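Local coordinates for putative flagellar motor switch protein FliN (Thermotoga maritima, PDB 1O6A) that probably forms part of the cytoplasmic C-ring of the flagellar motor, the switch complex thought to set the direction of rotation, at residues K63-G68 and L91-E96; K22-L27 and D57-G62; R67-V72 and R80-V85; G28-T33 and S44-D49. All coordinates share one frame; numbering follows the deposited sequence.

Interaction 1. Residues K63-G68 and L91-E96; sequences KLIARG and LELLNE
Leu93 marks the well-packed end of this contact and the Lys63-Glu96 pair its solvent side. Leu93 starts with CG anti to its own carbonyl carbon (chi1 -80°), which sends CD1 across to the strand. There Leu93 CD1 lies 4.0 Å from Ile65 CG2, the two side chains crossing obliquely, and the same methyl sits 3.6 Å from the backbone oxygen Leu64 O. Ile65 is buried and holds CG1 in the crowded position between its N and carbonyl carbon (chi1 63°), so that CG2 is the branch that meets the leucine.

Toward the solvent the touch is made along an aliphatic chain instead. Lys63 bends at chi2 (-73°) and then runs extended, its methylenes passing the backbone of Leu93 in helix 87-94, with Lys63 CE 3.5 Å from Leu93 O. Lys63 NZ then meets Glu96 OE1 at 3.1 Å, a salt bridge on the anti lone pair, the one turned away from the other carboxylate oxygen. Glu96 is exposed and is the last residue of the chain, so the pair lies at the surface.

Ile65 also packs on Met40 of the second subunit, and Leu94 on Leu34 of that subunit. With Ile65 and Ala66 both facing Ile58, the strand has a classic beta bulge here, and the contact as a whole is a C-terminal helix laid against the start of a beta-hairpin strand in the FliN C-terminal domain.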
loop_
_atom_site.group_PDB
_atom_site.type_symbol
_atom_site.label_atom_id
_atom_site.label_comp_id
_atom_site.label_asym_id
_atom_site.label_seq_id
_atom_site.Cartn_x
_atom_site.Cartn_y
_atom_site.Cartn_z
ATOM N N LYS A 63 -0.919 -10.253 -2.186
ATOM C CA LYS A 63 0.260 -10.962 -2.707
ATOM C C LYS A 63 1.094 -10.000 -3.547
ATOM O O LYS A 63 0.567 -9.309 -4.385
ATOM C CB LYS A 63 -0.183 -12.138 -3.600
ATOM C CG LYS A 63 -1.056 -13.167 -2.891
ATOM C CD LYS A 63 -0.268 -14.024 -1.910
ATOM C CE LYS A 63 -1.215 -15.042 -1.210
ATOM N NZ LYS A 63 -0.576 -15.723 -0.027
ATOM N N LEU A 64 2.393 -9.953 -3.309
ATOM C CA LEU A 64 3.282 -9.087 -4.063
ATOM C C LEU A 64 3.474 -9.670 -5.442
ATOM O O LEU A 64 3.999 -10.771 -5.583
ATOM C CB LEU A 64 4.626 -8.975 -3.356
ATOM C CG LEU A 64 5.663 -8.128 -4.062
ATOM C CD1 LEU A 64 5.282 -6.669 -4.007
ATOM C CD2 LEU A 64 7.027 -8.408 -3.432
ATOM N N ILE A 65 2.990 -8.991 -6.473
ATOM C CA ILE A 65 3.227 -9.510 -7.832
ATOM C C ILE A 65 4.074 -8.586 -8.694
ATOM O O ILE A 65 4.551 -8.990 -9.755
ATOM C CB ILE A 65 1.935 -9.839 -8.558
ATOM C CG1 ILE A 65 1.089 -8.618 -8.760
ATOM C CG2 ILE A 65 1.099 -10.951 -7.850
ATOM C CD1 ILE A 65 0.425 -8.660 -10.098
ATOM N N ALA A 66 4.256 -7.356 -8.252
ATOM C CA ALA A 66 4.926 -6.350 -9.062
ATOM C C ALA A 66 5.466 -5.212 -8.215
ATOM O O ALA A 66 5.134 -5.078 -7.032
ATOM C CB ALA A 66 3.974 -5.821 -10.118
ATOM N N ARG A 67 6.354 -4.439 -8.812
ATOM C CA ARG A 67 6.833 -3.183 -8.211
ATOM C C ARG A 67 6.846 -2.121 -9.291
ATOM O O ARG A 67 6.772 -2.453 -10.501
ATOM C CB ARG A 67 8.213 -3.397 -7.580
ATOM C CG ARG A 67 8.220 -4.452 -6.461
ATOM C CD ARG A 67 9.404 -4.342 -5.376
ATOM N NE ARG A 67 10.665 -4.422 -6.059
ATOM C CZ ARG A 67 11.841 -4.175 -5.493
ATOM N NH1 ARG A 67 11.899 -3.858 -4.227
ATOM N NH2 ARG A 67 12.950 -4.219 -6.220
ATOM N N GLY A 68 6.853 -0.857 -8.903
ATOM C CA GLY A 68 6.820 0.195 -9.875
ATOM C C GLY A 68 7.182 1.559 -9.374
ATOM O O GLY A 68 7.654 1.748 -8.251
ATOM N N LEU A 91 -0.850 -16.176 -11.304
ATOM C CA LEU A 91 -1.895 -17.158 -11.016
ATOM C C LEU A 91 -1.577 -18.014 -9.816
ATOM O O LEU A 91 -2.462 -18.291 -8.996
ATOM C CB LEU A 91 -2.098 -18.079 -12.217
ATOM C CG LEU A 91 -3.222 -17.676 -13.141
ATOM C CD1 LEU A 91 -3.315 -18.711 -14.263
ATOM C CD2 LEU A 91 -4.569 -17.552 -12.365
ATOM N N GLU A 92 -0.333 -18.479 -9.744
ATOM C CA GLU A 92 0.101 -19.376 -8.678
ATOM C C GLU A 92 -0.054 -18.672 -7.344
ATOM O O GLU A 92 -0.579 -19.238 -6.395
ATOM C CB GLU A 92 1.566 -19.798 -8.858
ATOM C CG GLU A 92 1.799 -20.874 -9.917
ATOM C CD GLU A 92 3.276 -21.081 -10.279
ATOM O OE1 GLU A 92 4.170 -20.400 -9.713
ATOM O OE2 GLU A 92 3.552 -21.938 -11.150
ATOM N N LEU A 93 0.417 -17.434 -7.279
ATOM C CA LEU A 93 0.418 -16.675 -6.035
ATOM C C LEU A 93 -0.995 -16.379 -5.578
ATOM O O LEU A 93 -1.289 -16.407 -4.386
ATOM C CB LEU A 93 1.144 -15.353 -6.233
ATOM C CG LEU A 93 2.662 -15.386 -6.189
ATOM C CD1 LEU A 93 3.225 -14.108 -6.743
ATOM C CD2 LEU A 93 3.141 -15.580 -4.757
ATOM N N LEU A 94 -1.862 -16.052 -6.534
ATOM C CA LEU A 94 -3.249 -15.731 -6.227
ATOM C C LEU A 94 -4.009 -16.979 -5.819
ATOM O O LEU A 94 -5.033 -16.880 -5.156
ATOM C CB LEU A 94 -3.946 -15.087 -7.431
ATOM C CG LEU A 94 -3.437 -13.686 -7.726
ATOM C CD1 LEU A 94 -3.972 -13.195 -9.047
ATOM C CD2 LEU A 94 -3.805 -12.748 -6.584
ATOM N N ASN A 95 -3.508 -18.145 -6.222
ATOM C CA ASN A 95 -4.134 -19.440 -5.886
ATOM C C ASN A 95 -3.621 -20.062 -4.585
ATOM O O ASN A 95 -4.140 -21.097 -4.147
ATOM C CB ASN A 95 -3.965 -20.446 -7.032
ATOM C CG ASN A 95 -5.129 -20.431 -7.978
ATOM O OD1 ASN A 95 -5.275 -19.507 -8.776
ATOM N ND2 ASN A 95 -5.981 -21.452 -7.893
ATOM N N GLU A 96 -2.598 -19.457 -3.982
ATOM C CA GLU A 96 -2.222 -19.793 -2.609
ATOM C C GLU A 96 -3.412 -19.544 -1.667
ATOM O O GLU A 96 -4.133 -18.537 -1.769
ATOM C CB GLU A 96 -1.015 -18.969 -2.155
ATOM C CG GLU A 96 0.293 -19.367 -2.830
ATOM C CD GLU A 96 1.484 -18.518 -2.386
ATOM O OE1 GLU A 96 1.290 -17.416 -1.809
ATOM O OE2 GLU A 96 2.631 -18.959 -2.627
ATOM O OXT GLU A 96 -3.702 -20.363 -0.789
#

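Interaction 2. Residues K22-L27 and D57-G62; sequences KVTVEL and DILVNG
Two neighbouring strands of the antiparallel sheet meet here, 22-26 and 57-60, their axes 4.7 Å apart at closest approach and 159° between directions. Side chains alternate between two faces. On one, Val23, Val25, Ile58 and Val60 are buried; Val23 lies alongside both Ile58 and Val60, pointing the same way, with Val23 CG1 4.0 Å from Ile58 CG2. Val23 has CG1 anti to the backbone N, which turns that methyl to Ile58 and leaves CG2 for Val60.

The other face is mixed. Leu59 CD1 comes against the flank of Glu26 at about a right angle, 3.8 Å from Glu26 CD, while the carboxylate itself is paired with Arg29. Asp57 has its own salt bridge to Lys50, and a water lies within hydrogen-bonding distance of both Glu26 OE1 and Asp57 OD2. Along the backbone, the bond from Leu59 N to Thr24 O is the straightest, 177° at the hydrogen and 2.8 Å long. The other edge of strand 22-26 pairs with a strand of the second subunit, continuing the sheet across the interface.

Past the last bridge, Asn61 extends the pairing with backbone and side chain together: Asn61 N gives to Lys22 O at 2.8 Å, and Asn61 OD1 accepts from Lys22 N at 3.0 Å, in the plane of the side-chain carbonyl.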
loop_
_atom_site.group_PDB
_atom_site.type_symbol
_atom_site.label_atom_id
_atom_site.label_comp_id
_atom_site.label_asym_id
_atom_site.label_seq_id
_atom_site.Cartn_x
_atom_site.Cartn_y
_atom_site.Cartn_z
ATOM N N LYS A 22 -8.519 -6.949 -5.693
ATOM C CA LYS A 22 -8.100 -5.758 -4.969
ATOM C C LYS A 22 -6.608 -5.497 -5.121
ATOM O O LYS A 22 -5.792 -6.333 -4.751
ATOM C CB LYS A 22 -8.428 -5.925 -3.492
ATOM C CG LYS A 22 -8.243 -4.659 -2.672
ATOM C CD LYS A 22 -9.442 -3.715 -2.868
ATOM C CE LYS A 22 -9.000 -2.341 -3.373
ATOM N NZ LYS A 22 -10.162 -1.412 -3.455
ATOM N N VAL A 23 -6.257 -4.318 -5.627
ATOM C CA VAL A 23 -4.874 -3.943 -5.831
ATOM C C VAL A 23 -4.537 -2.841 -4.837
ATOM O O VAL A 23 -5.309 -1.899 -4.658
ATOM C CB VAL A 23 -4.662 -3.458 -7.271
ATOM C CG1 VAL A 23 -3.218 -3.068 -7.513
ATOM C CG2 VAL A 23 -5.115 -4.518 -8.246
ATOM N N THR A 24 -3.412 -3.007 -4.154
ATOM C CA THR A 24 -2.883 -2.043 -3.178
ATOM C C THR A 24 -1.452 -1.711 -3.562
ATOM O O THR A 24 -0.700 -2.601 -3.985
ATOM C CB THR A 24 -2.923 -2.635 -1.734
ATOM O OG1 THR A 24 -2.187 -3.866 -1.675
ATOM C CG2 THR A 24 -4.315 -3.031 -1.296
ATOM N N VAL A 25 -1.059 -0.445 -3.412
ATOM C CA VAL A 25 0.276 -0.027 -3.699
ATOM C C VAL A 25 0.831 0.537 -2.393
ATOM O O VAL A 25 0.217 1.406 -1.733
ATOM C CB VAL A 25 0.295 1.007 -4.789
ATOM C CG1 VAL A 25 1.693 1.562 -5.008
ATOM C CG2 VAL A 25 -0.290 0.431 -6.107
ATOM N N GLU A 26 1.969 -0.010 -1.987
ATOM C CA GLU A 26 2.584 0.306 -0.687
ATOM C C GLU A 26 3.881 1.051 -0.887
ATOM O O GLU A 26 4.724 0.704 -1.724
ATOM C CB GLU A 26 2.916 -0.970 0.084
ATOM C CG GLU A 26 1.717 -1.765 0.526
ATOM C CD GLU A 26 2.063 -2.925 1.434
ATOM O OE1 GLU A 26 3.243 -3.071 1.823
ATOM O OE2 GLU A 26 1.130 -3.682 1.791
ATOM N N LEU A 27 4.041 2.082 -0.068
ATOM C CA LEU A 27 5.272 2.860 -0.016
ATOM C C LEU A 27 6.265 2.175 0.907
ATOM O O LEU A 27 7.452 2.360 0.783
ATOM C CB LEU A 27 5.030 4.257 0.533
ATOM C CG LEU A 27 6.341 5.041 0.763
ATOM C CD1 LEU A 27 7.122 5.231 -0.558
ATOM C CD2 LEU A 27 6.045 6.340 1.410
ATOM N N ASP A 57 5.717 -1.103 -3.918
ATOM C CA ASP A 57 5.202 -2.456 -4.056
ATOM C C ASP A 57 3.745 -2.502 -4.513
ATOM O O ASP A 57 2.926 -1.702 -4.069
ATOM C CB ASP A 57 5.300 -3.183 -2.729
ATOM C CG ASP A 57 6.724 -3.155 -2.183
ATOM O OD1 ASP A 57 7.620 -3.598 -2.936
ATOM O OD2 ASP A 57 7.043 -2.588 -1.115
ATOM N N ILE A 58 3.424 -3.503 -5.336
ATOM C CA ILE A 58 2.081 -3.634 -5.879
ATOM C C ILE A 58 1.562 -4.996 -5.512
ATOM O O ILE A 58 2.150 -5.991 -5.906
ATOM C CB ILE A 58 2.112 -3.514 -7.413
ATOM C CG1 ILE A 58 2.710 -2.166 -7.832
ATOM C CG2 ILE A 58 0.722 -3.702 -7.996
ATOM C CD1 ILE A 58 3.205 -2.177 -9.231
ATOM N N LEU A 59 0.523 -5.020 -4.679
ATOM C CA LEU A 59 -0.037 -6.261 -4.145
ATOM C C LEU A 59 -1.426 -6.482 -4.737
ATOM O O LEU A 59 -2.202 -5.533 -4.902
ATOM C CB LEU A 59 -0.141 -6.199 -2.628
ATOM C CG LEU A 59 1.225 -6.181 -1.925
ATOM C CD1 LEU A 59 1.792 -4.775 -1.870
ATOM C CD2 LEU A 59 1.116 -6.802 -0.554
ATOM N N VAL A 60 -1.742 -7.742 -4.995
ATOM C CA VAL A 60 -3.041 -8.106 -5.508
ATOM C C VAL A 60 -3.580 -9.122 -4.531
ATOM O O VAL A 60 -2.916 -10.116 -4.251
ATOM C CB VAL A 60 -2.971 -8.607 -6.963
ATOM C CG1 VAL A 60 -4.382 -8.992 -7.452
ATOM C CG2 VAL A 60 -2.426 -7.534 -7.858
ATOM N N ASN A 61 -4.758 -8.835 -3.954
ATOM C CA ASN A 61 -5.279 -9.599 -2.831
ATOM C C ASN A 61 -4.183 -9.967 -1.832
ATOM O O ASN A 61 -4.086 -11.108 -1.398
ATOM C CB ASN A 61 -6.006 -10.860 -3.325
ATOM C CG ASN A 61 -7.271 -10.560 -4.083
ATOM O OD1 ASN A 61 -7.711 -9.422 -4.191
ATOM N ND2 ASN A 61 -7.879 -11.609 -4.620
ATOM N N GLY A 62 -3.334 -9.004 -1.493
ATOM C CA GLY A 62 -2.313 -9.213 -0.471
ATOM C C GLY A 62 -1.033 -9.899 -0.910
ATOM O O GLY A 62 -0.161 -10.112 -0.096
HETATM O O HOH W 1 -3.878 -6.066 -2.257
HETATM O O HOH W 2 5.956 -2.297 1.349
#

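Interaction 3. Residues R67-V72 and R80-V85; sequences RGEVVV and RITEIV
Backbone hydrogen bonds define the contact as the antiparallel pairing of a beta hairpin, strands 63-73 and 76-84. Glu69 and Arg80 form a regular hydrogen-bonded pair, Arg80 N giving to Glu69 O at 2.9 Å and Glu69 N to Arg80 O. Beyond the non-hydrogen-bonded pair Gly68/Ile81 the register shifts by one: Thr82 and Glu83 both face Arg67 in a classic beta bulge. Arg67 O is therefore gripped by two amides, Thr82 N in the carbonyl plane on a lone pair at 2.9 Å and Glu83 N from above that plane, 43° out of it. Gly68 sits where Arg80 O comes within 3.1 Å of Gly68 CA, and a beta carbon there would clash with that oxygen.

One salt bridge lies at the bulge, the other at the regular Glu69/Arg80 pair. Arg67, bent at chi3, grips Glu83 side-on. Arg67 NH2 meets the syn lone pair of Glu83 OE2 at 3.0 Å, while Arg67 NE reaches Glu83 OE1 from above the carboxylate, the two flat groups being turned 65° apart. Further along, Arg80 NH1 meets Glu69 OE2 at 3.0 Å, in the guanidinium plane but well above that of the carboxylate.

Van der Waals contact is slighter. Val71 CG1 lies over one face of the Arg80 guanidinium, 3.7 Å from Arg80 NH1, and Thr82 CG2 crosses Glu69 CG at 3.9 Å.

Both ion pairs lie on one face of the hairpin, that of Arg67, Glu69, Arg80 and Glu83. The opposite charges on facing strands would be expected to offset one another and to favour the ionised form of both carboxylates.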
loop_
_atom_site.group_PDB
_atom_site.type_symbol
_atom_site.label_atom_id
_atom_site.label_comp_id
_atom_site.label_asym_id
_atom_site.label_seq_id
_atom_site.Cartn_x
_atom_site.Cartn_y
_atom_site.Cartn_z
ATOM N N ARG A 67 6.354 -4.439 -8.812
ATOM C CA ARG A 67 6.833 -3.183 -8.211
ATOM C C ARG A 67 6.846 -2.121 -9.291
ATOM O O ARG A 67 6.772 -2.453 -10.501
ATOM C CB ARG A 67 8.213 -3.397 -7.580
ATOM C CG ARG A 67 8.220 -4.452 -6.461
ATOM C CD ARG A 67 9.404 -4.342 -5.376
ATOM N NE ARG A 67 10.665 -4.422 -6.059
ATOM C CZ ARG A 67 11.841 -4.175 -5.493
ATOM N NH1 ARG A 67 11.899 -3.858 -4.227
ATOM N NH2 ARG A 67 12.950 -4.219 -6.220
ATOM N N GLY A 68 6.853 -0.857 -8.903
ATOM C CA GLY A 68 6.820 0.195 -9.875
ATOM C C GLY A 68 7.182 1.559 -9.374
ATOM O O GLY A 68 7.654 1.748 -8.251
ATOM N N GLU A 69 6.981 2.522 -10.245
ATOM C CA GLU A 69 7.286 3.917 -9.954
ATOM C C GLU A 69 6.013 4.758 -10.036
ATOM O O GLU A 69 5.102 4.496 -10.809
ATOM C CB GLU A 69 8.389 4.430 -10.884
ATOM C CG GLU A 69 8.057 4.395 -12.354
ATOM C CD GLU A 69 9.220 4.819 -13.267
ATOM O OE1 GLU A 69 10.192 5.429 -12.756
ATOM O OE2 GLU A 69 9.139 4.564 -14.488
ATOM N N VAL A 70 5.926 5.748 -9.160
ATOM C CA VAL A 70 4.741 6.594 -9.026
ATOM C C VAL A 70 4.653 7.572 -10.183
ATOM O O VAL A 70 5.652 8.178 -10.569
ATOM C CB VAL A 70 4.766 7.355 -7.643
ATOM C CG1 VAL A 70 3.477 8.123 -7.450
ATOM C CG2 VAL A 70 4.950 6.384 -6.539
ATOM N N VAL A 71 3.457 7.674 -10.768
ATOM C CA VAL A 71 3.134 8.633 -11.816
ATOM C C VAL A 71 1.807 9.333 -11.519
ATOM O O VAL A 71 1.016 8.876 -10.717
ATOM C CB VAL A 71 3.051 7.949 -13.205
ATOM C CG1 VAL A 71 4.371 7.331 -13.548
ATOM C CG2 VAL A 71 1.997 6.838 -13.226
ATOM N N VAL A 72 1.628 10.506 -12.117
ATOM C CA VAL A 72 0.366 11.238 -12.100
ATOM C C VAL A 72 -0.424 10.836 -13.355
ATOM O O VAL A 72 0.090 10.870 -14.469
ATOM C CB VAL A 72 0.612 12.733 -12.114
ATOM C CG1 VAL A 72 -0.704 13.503 -12.326
ATOM C CG2 VAL A 72 1.269 13.162 -10.787
ATOM N N ARG A 80 3.524 2.965 -12.637
ATOM C CA ARG A 80 3.978 2.331 -13.854
ATOM C C ARG A 80 4.779 1.124 -13.411
ATOM O O ARG A 80 5.711 1.252 -12.595
ATOM C CB ARG A 80 4.867 3.276 -14.642
ATOM C CG ARG A 80 5.370 2.663 -15.961
ATOM C CD ARG A 80 6.366 3.541 -16.614
ATOM N NE ARG A 80 5.729 4.774 -17.063
ATOM C CZ ARG A 80 6.058 5.983 -16.661
ATOM N NH1 ARG A 80 7.039 6.186 -15.797
ATOM N NH2 ARG A 80 5.408 7.021 -17.152
ATOM N N ILE A 81 4.414 -0.042 -13.921
ATOM C CA ILE A 81 5.081 -1.288 -13.546
ATOM C C ILE A 81 6.528 -1.288 -14.076
ATOM O O ILE A 81 6.766 -1.105 -15.280
ATOM C CB ILE A 81 4.270 -2.498 -14.079
ATOM C CG1 ILE A 81 2.993 -2.658 -13.247
ATOM C CG2 ILE A 81 5.090 -3.782 -14.078
ATOM C CD1 ILE A 81 1.971 -3.582 -13.856
ATOM N N THR A 82 7.472 -1.524 -13.175
ATOM C CA THR A 82 8.888 -1.660 -13.508
ATOM C C THR A 82 9.413 -3.086 -13.307
ATOM O O THR A 82 10.448 -3.427 -13.830
ATOM C CB THR A 82 9.739 -0.701 -12.725
ATOM O OG1 THR A 82 9.600 -0.920 -11.304
ATOM C CG2 THR A 82 9.315 0.762 -12.977
ATOM N N GLU A 83 8.742 -3.887 -12.485
ATOM C CA GLU A 83 9.139 -5.257 -12.223
ATOM C C GLU A 83 7.848 -6.055 -12.080
ATOM O O GLU A 83 6.920 -5.635 -11.413
ATOM C CB GLU A 83 9.954 -5.409 -10.930
ATOM C CG GLU A 83 11.285 -4.673 -10.892
ATOM C CD GLU A 83 11.897 -4.675 -9.506
ATOM O OE1 GLU A 83 11.692 -5.659 -8.755
ATOM O OE2 GLU A 83 12.540 -3.674 -9.146
ATOM N N ILE A 84 7.769 -7.199 -12.705
ATOM C CA ILE A 84 6.565 -8.038 -12.488
ATOM C C ILE A 84 6.875 -9.511 -12.665
ATOM O O ILE A 84 7.722 -9.853 -13.442
ATOM C CB ILE A 84 5.426 -7.539 -13.387
ATOM C CG1 ILE A 84 4.090 -8.185 -13.008
ATOM C CG2 ILE A 84 5.769 -7.749 -14.893
ATOM C CD1 ILE A 84 2.909 -7.472 -13.620
ATOM N N VAL A 85 6.187 -10.386 -11.918
ATOM C CA VAL A 85 6.351 -11.823 -12.113
ATOM C C VAL A 85 5.623 -12.251 -13.375
ATOM O O VAL A 85 4.770 -11.517 -13.909
ATOM C CB VAL A 85 5.866 -12.618 -10.902
ATOM C CG1 VAL A 85 6.636 -12.271 -9.632
ATOM C CG2 VAL A 85 4.395 -12.425 -10.674
#

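Interaction 4. Residues G28-T33 and S44-D49; sequences GRTRMT and SIIELD
The contact lies where strand 20-33, after turning a corner at Leu27, crosses the end of strand 45-51, with a steep 115° between the directions of 28-33 and 45-48. The backbone joins at Arg29 and Asp49. Asp49 N gives to Arg29 O at 2.9 Å, in the carbonyl plane, and Arg29 N returns to the side chain, reaching Asp49 OD1 at 3.0 Å from above the carboxylate plane. Asp49 keeps CG in the crowded position between its N and carbonyl carbon (chi1 66°), which swings the carboxylate back onto that amide. The Arg29 guanidinium instead pairs with Glu26.

Gly28 has backbone angles that by themselves call for glycine, and a beta carbon there would press tightly on Leu48 CB. Leu48 uses this closeness, its CD1 lying 4.0 Å from Gly28 CA.

Farther along, the strands diverge and side chains bridge them. Thr30 turns CG2 into the crowded position, where it meets Ile46 CG2 at 3.7 Å. Selenomethionine Met32, bent at chi3, brings its methyl against Ile46 at about a right angle, Met32 CE standing 4.1 Å from Ile46 CG1. Both strands also pair with strands of the second subunit, so this region belongs to the dimer interface.

Between them one water donates to Glu47 O at 2.7 Å and also hydrogen-bonds Thr30 OG1 at 2.8 Å.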
loop_
_atom_site.group_PDB
_atom_site.type_symbol
_atom_site.label_atom_id
_atom_site.label_comp_id
_atom_site.label_asym_id
_atom_site.label_seq_id
_atom_site.Cartn_x
_atom_site.Cartn_y
_atom_site.Cartn_z
ATOM N N GLY A 28 5.774 1.405 1.862
ATOM C CA GLY A 28 6.661 0.735 2.783
ATOM C C GLY A 28 5.943 0.321 4.045
ATOM O O GLY A 28 4.760 0.653 4.253
ATOM N N ARG A 29 6.690 -0.401 4.869
ATOM C CA ARG A 29 6.201 -0.921 6.144
ATOM C C ARG A 29 7.170 -0.694 7.276
ATOM O O ARG A 29 8.354 -0.475 7.071
ATOM C CB ARG A 29 5.998 -2.438 6.017
ATOM C CG ARG A 29 5.067 -2.873 4.922
ATOM C CD ARG A 29 4.771 -4.372 4.991
ATOM N NE ARG A 29 3.761 -4.726 3.991
ATOM C CZ ARG A 29 3.160 -5.898 3.918
ATOM N NH1 ARG A 29 3.434 -6.853 4.785
ATOM N NH2 ARG A 29 2.249 -6.115 2.985
ATOM N N THR A 30 6.647 -0.747 8.497
ATOM C CA THR A 30 7.455 -0.841 9.693
ATOM C C THR A 30 6.615 -1.489 10.781
ATOM O O THR A 30 5.541 -2.004 10.504
ATOM C CB THR A 30 8.030 0.542 10.105
ATOM O OG1 THR A 30 8.930 0.397 11.210
ATOM C CG2 THR A 30 6.964 1.501 10.567
ATOM N N ARG A 31 7.148 -1.535 11.986
ATOM C CA ARG A 31 6.425 -2.003 13.138
ATOM C C ARG A 31 6.635 -1.011 14.281
ATOM O O ARG A 31 7.650 -0.329 14.356
ATOM C CB ARG A 31 6.875 -3.402 13.507
ATOM C CG ARG A 31 6.576 -4.450 12.462
ATOM C CD ARG A 31 6.937 -5.885 12.881
ATOM N NE ARG A 31 8.279 -5.888 13.453
ATOM C CZ ARG A 31 8.623 -6.398 14.618
ATOM N NH1 ARG A 31 7.771 -7.116 15.346
ATOM N NH2 ARG A 31 9.887 -6.292 15.011
HETATM N N MSE A 32 5.643 -0.886 15.132
HETATM C CA MSE A 32 5.763 -0.072 16.337
HETATM C C MSE A 32 4.875 -0.639 17.431
HETATM O O MSE A 32 3.959 -1.395 17.164
HETATM C CB MSE A 32 5.373 1.368 16.010
HETATM C CG MSE A 32 4.001 1.474 15.644
HETATM SE SE MSE A 32 3.467 3.410 15.259
HETATM C CE MSE A 32 4.816 3.869 14.186
ATOM N N THR A 33 5.127 -0.224 18.647
ATOM C CA THR A 33 4.342 -0.659 19.770
ATOM C C THR A 33 3.040 0.087 19.824
ATOM O O THR A 33 2.868 1.162 19.247
ATOM C CB THR A 33 5.075 -0.462 21.100
ATOM O OG1 THR A 33 5.323 0.937 21.321
ATOM C CG2 THR A 33 6.448 -1.137 21.070
ATOM N N SER A 44 4.222 13.718 13.550
ATOM C CA SER A 44 5.059 12.630 13.922
ATOM C C SER A 44 5.616 12.024 12.672
ATOM O O SER A 44 4.957 11.994 11.634
ATOM C CB SER A 44 4.312 11.528 14.646
ATOM O OG SER A 44 4.087 11.827 15.990
ATOM N N ILE A 45 6.833 11.533 12.776
ATOM C CA ILE A 45 7.502 10.984 11.609
ATOM C C ILE A 45 7.716 9.490 11.821
ATOM O O ILE A 45 8.225 9.032 12.878
ATOM C CB ILE A 45 8.771 11.771 11.305
ATOM C CG1 ILE A 45 8.342 13.067 10.583
ATOM C CG2 ILE A 45 9.692 10.926 10.388
ATOM C CD1 ILE A 45 9.338 14.058 10.441
ATOM N N ILE A 46 7.274 8.731 10.834
ATOM C CA ILE A 46 7.370 7.268 10.835
ATOM C C ILE A 46 8.322 6.857 9.714
ATOM O O ILE A 46 8.068 7.113 8.534
ATOM C CB ILE A 46 6.001 6.621 10.599
ATOM C CG1 ILE A 46 4.973 7.078 11.660
ATOM C CG2 ILE A 46 6.119 5.063 10.492
ATOM C CD1 ILE A 46 3.578 6.641 11.322
ATOM N N GLU A 47 9.424 6.227 10.075
ATOM C CA GLU A 47 10.389 5.769 9.058
ATOM C C GLU A 47 10.029 4.365 8.608
ATOM O O GLU A 47 9.621 3.500 9.406
ATOM C CB GLU A 47 11.792 5.827 9.640
ATOM C CG GLU A 47 12.886 5.543 8.654
ATOM C CD GLU A 47 14.262 5.768 9.284
ATOM O OE1 GLU A 47 14.370 6.587 10.252
ATOM O OE2 GLU A 47 15.210 5.114 8.818
ATOM N N LEU A 48 10.148 4.124 7.306
ATOM C CA LEU A 48 9.775 2.865 6.715
ATOM C C LEU A 48 11.000 2.064 6.210
ATOM O O LEU A 48 12.115 2.579 6.090
ATOM C CB LEU A 48 8.833 3.121 5.553
ATOM C CG LEU A 48 7.571 3.913 5.859
ATOM C CD1 LEU A 48 6.917 4.309 4.504
ATOM C CD2 LEU A 48 6.670 3.113 6.755
ATOM N N ASP A 49 10.753 0.796 5.939
ATOM C CA ASP A 49 11.764 -0.146 5.542
ATOM C C ASP A 49 12.176 -0.029 4.090
ATOM O O ASP A 49 13.050 -0.731 3.669
ATOM C CB ASP A 49 11.321 -1.602 5.884
ATOM C CG ASP A 49 10.060 -2.122 5.066
ATOM O OD1 ASP A 49 9.443 -1.438 4.173
ATOM O OD2 ASP A 49 9.614 -3.295 5.292
HETATM O O HOH W 3 9.444 3.047 12.087
#

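In the fold
From the N terminus, strand 20-33 enters both interaction 2, through 22-27, and, past its corner, interaction 4, through 28-33. Interaction 4 closes first, round helix 34-39, and lies wholly within the longer loop that interaction 2 completes when strand 56-60 returns. Strand 63-73 then opens two contacts that share Arg67 and Gly68: interaction 3 closes the short hairpin with strand 76-84, and interaction 1 the wider loop with the C-terminal helix. No loops cross. Interactions 1, 2 and 3 touch, tying the sheet to that helix, and interaction 2 also touches interaction 4; interactions 1 and 4 lie on opposite sides of the chain's centre, their own centres about 24 Å apart. All four reach the second subunit.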